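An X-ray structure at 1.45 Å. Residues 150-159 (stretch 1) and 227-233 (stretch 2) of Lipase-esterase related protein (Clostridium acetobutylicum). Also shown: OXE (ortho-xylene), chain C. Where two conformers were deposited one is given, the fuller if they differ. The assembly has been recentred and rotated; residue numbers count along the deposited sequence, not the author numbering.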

# COMPACT_ATOMS: atom_id res chain seq x y z
N ASP A 150 0.04 -21.62 -5.47
CA ASP A 150 0.53 -22.46 -6.55
C ASP A 150 1.57 -21.75 -7.42
O ASP A 150 2.52 -22.37 -7.90
CB ASP A 150 -0.64 -22.93 -7.41
CG ASP A 150 -1.68 -23.63 -6.62
OD1 ASP A 150 -1.53 -24.86 -6.43
OD2 ASP A 150 -2.66 -22.97 -6.16
N ASN A 151 1.37 -20.46 -7.67
CA ASN A 151 2.38 -19.67 -8.38
C ASN A 151 3.60 -19.58 -7.46
O ASN A 151 3.48 -19.14 -6.32
CB ASN A 151 1.80 -18.29 -8.70
CG ASN A 151 2.71 -17.45 -9.58
OD1 ASN A 151 3.92 -17.40 -9.39
ND2 ASN A 151 2.11 -16.77 -10.57
N PRO A 152 4.78 -20.02 -7.93
CA PRO A 152 5.93 -20.07 -7.01
C PRO A 152 6.27 -18.68 -6.42
O PRO A 152 6.75 -18.60 -5.29
CB PRO A 152 7.08 -20.57 -7.91
CG PRO A 152 6.62 -20.38 -9.29
CD PRO A 152 5.13 -20.50 -9.28
N LEU A 153 6.01 -17.62 -7.17
CA LEU A 153 6.23 -16.27 -6.64
C LEU A 153 5.30 -16.02 -5.46
O LEU A 153 5.70 -15.43 -4.45
CB LEU A 153 5.96 -15.20 -7.72
CG LEU A 153 6.91 -15.23 -8.92
CD1 LEU A 153 6.38 -14.36 -10.03
CD2 LEU A 153 8.31 -14.80 -8.50
N SER A 154 4.07 -16.48 -5.59
CA SER A 154 3.10 -16.30 -4.52
C SER A 154 3.54 -17.05 -3.29
O SER A 154 3.44 -16.54 -2.17
CB SER A 154 1.71 -16.72 -4.99
OG SER A 154 1.26 -15.83 -6.01
N GLU A 155 4.03 -18.28 -3.48
CA GLU A 155 4.47 -19.05 -2.33
C GLU A 155 5.55 -18.31 -1.56
O GLU A 155 5.49 -18.19 -0.34
CB GLU A 155 4.97 -20.42 -2.76
CG GLU A 155 5.37 -21.24 -1.56
CD GLU A 155 5.56 -22.71 -1.86
OE1 GLU A 155 5.61 -23.11 -3.05
OE2 GLU A 155 5.66 -23.49 -0.88
N LYS A 156 6.53 -17.80 -2.29
CA LYS A 156 7.64 -17.06 -1.71
C LYS A 156 7.17 -15.80 -0.97
O LYS A 156 7.57 -15.53 0.17
CB LYS A 156 8.60 -16.67 -2.85
CG LYS A 156 9.82 -15.90 -2.41
CD LYS A 156 10.59 -15.37 -3.62
CE LYS A 156 11.71 -14.46 -3.16
NZ LYS A 156 12.56 -13.99 -4.29
N TYR A 157 6.33 -15.00 -1.63
CA TYR A 157 5.98 -13.73 -1.00
C TYR A 157 4.95 -13.85 0.10
O TYR A 157 4.94 -13.03 1.04
CB TYR A 157 5.60 -12.68 -2.04
CG TYR A 157 6.84 -12.21 -2.77
CD1 TYR A 157 7.65 -11.21 -2.23
CD2 TYR A 157 7.24 -12.81 -3.97
CE1 TYR A 157 8.82 -10.79 -2.89
CE2 TYR A 157 8.40 -12.41 -4.63
CZ TYR A 157 9.19 -11.39 -4.08
OH TYR A 157 10.33 -10.98 -4.75
N PHE A 158 4.12 -14.88 0.04
CA PHE A 158 3.23 -15.14 1.16
C PHE A 158 4.03 -15.40 2.44
O PHE A 158 3.60 -15.00 3.54
CB PHE A 158 2.24 -16.26 0.85
CG PHE A 158 1.03 -16.27 1.75
CD1 PHE A 158 0.09 -15.25 1.66
CD2 PHE A 158 0.82 -17.28 2.66
CE1 PHE A 158 -1.06 -15.23 2.49
CE2 PHE A 158 -0.30 -17.28 3.49
CZ PHE A 158 -1.25 -16.26 3.40
N GLU A 159 5.19 -16.03 2.31
CA GLU A 159 6.04 -16.32 3.48
C GLU A 159 6.70 -15.07 4.06
O GLU A 159 7.22 -15.11 5.17
CB GLU A 159 7.08 -17.42 3.16
CG GLU A 159 8.43 -17.38 3.92
CD GLU A 159 8.41 -18.03 5.32
OE1 GLU A 159 7.61 -18.97 5.56
OE2 GLU A 159 9.23 -17.60 6.18
C1 OXE C . -3.28 -8.21 2.70
C2 OXE C . -1.81 -8.10 2.52
C3 OXE C . -1.03 -9.25 2.40
C4 OXE C . -1.67 -10.49 2.44
C5 OXE C . -3.05 -10.61 2.61
C6 OXE C . -3.87 -9.48 2.73
C1' OXE C . -4.10 -6.95 2.80
C2' OXE C . -1.18 -6.74 2.50
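Stretch 2 (227-233) HFLLVVN

Stretch 2 packs against the helix of stretch 1 as a short helical turn, residues 229-232, entered through F228 and left at N233. At least 70 residues of sequence separate any two residues that touch, so the contact is a tertiary one, and it buries 350 Å² when both sides are summed. No direct hydrogen bond links the two stretches; the packing is chiefly apolar, with one water joining them at the N-terminal end of the stretch 1 helix. As stretch 2 proceeds, its contacts shift from S154, Y157 and F158 at F228, through L153, S154 and Y157 at V231, to N151 and S154 at V232, so the chain advances toward the start of that helix.

H227 makes no contact with stretch 1. Its side chain, with chi1 t, turns instead to the bound ortho-xylene, where H227 NE2 lies 3.0 Å from OXE C1', a methyl carbon near the plane of the imidazole ring.

F228 occupies the N-cap position of the following turn, with phi/psi of -99/23, and loses 76 Å² to stretch 1, the largest share of any residue here. Its CA-to-CB bond points toward stretch 1, and its chi1 of -103° lies between wells. The ring meets the helix through its edge: F228 CE2 is 3.6 Å from both S154 O and F158 N, and F228 CZ is 3.9 Å from Y157 C. Because S154 O already accepts from F158 N at 2.8 Å, the ring borders a backbone hydrogen bond of the helix. Side chains complete the contact, with F228 CE2 4.0 Å from Y157 CB and F228 CZ 4.1 Å from F158 CD1, near the plane of the F158 ring.

The next two residues, L229 and L230, are buried but out of reach of stretch 1. The chain turns over them, held by bonds from V231 N to F228 O (2.8 Å) and from V232 N to F228 O (2.9 Å), and so brings V231 back to the contact.

The CA-to-CB bond of V231 points toward stretch 1, with chi1 t, and the residue gives up 67 Å². Its CG1 methyl packs against both L153 and Y157, one helical turn apart, at 3.6 Å from L153 CB and 3.8 Å from Y157 CD2; it also lies 4.0 Å from S154 N.

V232 sets its CA-to-CB bond sideways, yet with chi1 m its CG1 comes within 3.1 Å of S154 OG and 3.4 Å of N151 ND2. Here the backbones approach closely, with the CA atoms of L153 and V232 6.5 Å apart. N151 serves two roles at this end: its OD1 caps the helix by accepting from L153 N at 3.1 Å, while its ND2 donates to a water at 3.0 Å, which in turn donates to V232 O at 2.8 Å.

N233 leaves helical geometry, its CA-to-CB bond pointing away from stretch 1, and the contact ends.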

# COMPACT_ATOMS: atom_id res chain seq x y z
N HIS A 227 -5.34 -10.43 -4.90
CA HIS A 227 -4.65 -9.46 -4.04
C HIS A 227 -3.12 -9.52 -4.18
O HIS A 227 -2.40 -8.63 -3.69
CB HIS A 227 -5.10 -9.63 -2.58
CG HIS A 227 -4.89 -8.43 -1.74
ND1 HIS A 227 -5.43 -7.20 -2.05
CD2 HIS A 227 -4.25 -8.27 -0.56
CE1 HIS A 227 -5.09 -6.33 -1.12
NE2 HIS A 227 -4.37 -6.96 -0.20
N PHE A 228 -2.63 -10.57 -4.85
CA PHE A 228 -1.20 -10.68 -5.14
C PHE A 228 -0.86 -10.23 -6.56
O PHE A 228 0.18 -10.60 -7.09
CB PHE A 228 -0.68 -12.10 -4.83
CG PHE A 228 0.09 -12.21 -3.53
CD1 PHE A 228 -0.12 -11.31 -2.48
CD2 PHE A 228 0.98 -13.27 -3.35
CE1 PHE A 228 0.58 -11.47 -1.27
CE2 PHE A 228 1.69 -13.42 -2.17
CZ PHE A 228 1.50 -12.53 -1.12
N LEU A 229 -1.72 -9.41 -7.15
CA LEU A 229 -1.43 -8.79 -8.44
C LEU A 229 -0.00 -8.23 -8.49
O LEU A 229 0.69 -8.40 -9.48
CB LEU A 229 -2.43 -7.66 -8.71
CG LEU A 229 -2.26 -6.84 -9.99
CD1 LEU A 229 -2.48 -7.70 -11.25
CD2 LEU A 229 -3.21 -5.63 -9.98
N LEU A 230 0.43 -7.57 -7.41
CA LEU A 230 1.76 -6.91 -7.38
C LEU A 230 2.93 -7.90 -7.38
O LEU A 230 4.10 -7.49 -7.51
CB LEU A 230 1.90 -5.96 -6.17
CG LEU A 230 2.26 -6.57 -4.79
CD1 LEU A 230 2.56 -5.45 -3.80
CD2 LEU A 230 1.22 -7.54 -4.21
N VAL A 231 2.61 -9.19 -7.14
CA VAL A 231 3.62 -10.25 -7.12
C VAL A 231 3.55 -11.05 -8.41
O VAL A 231 4.58 -11.25 -9.08
CB VAL A 231 3.40 -11.19 -5.90
CG1 VAL A 231 4.11 -12.52 -6.10
CG2 VAL A 231 3.86 -10.50 -4.65
N VAL A 232 2.36 -11.49 -8.79
CA VAL A 232 2.23 -12.36 -9.97
C VAL A 232 2.23 -11.59 -11.29
O VAL A 232 2.50 -12.17 -12.35
CB VAL A 232 0.98 -13.28 -9.90
CG1 VAL A 232 1.06 -14.13 -8.64
CG2 VAL A 232 -0.31 -12.49 -9.92
N ASN A 233 1.90 -10.30 -11.24
CA ASN A 233 1.99 -9.47 -12.44
C ASN A 233 2.71 -8.18 -12.12
O ASN A 233 2.26 -7.09 -12.46
CB ASN A 233 0.60 -9.20 -13.06
CG ASN A 233 0.69 -8.71 -14.51
OD1 ASN A 233 1.80 -8.53 -15.06
ND2 ASN A 233 -0.47 -8.56 -15.17
O HOH W 1 2.63 -14.88 -12.88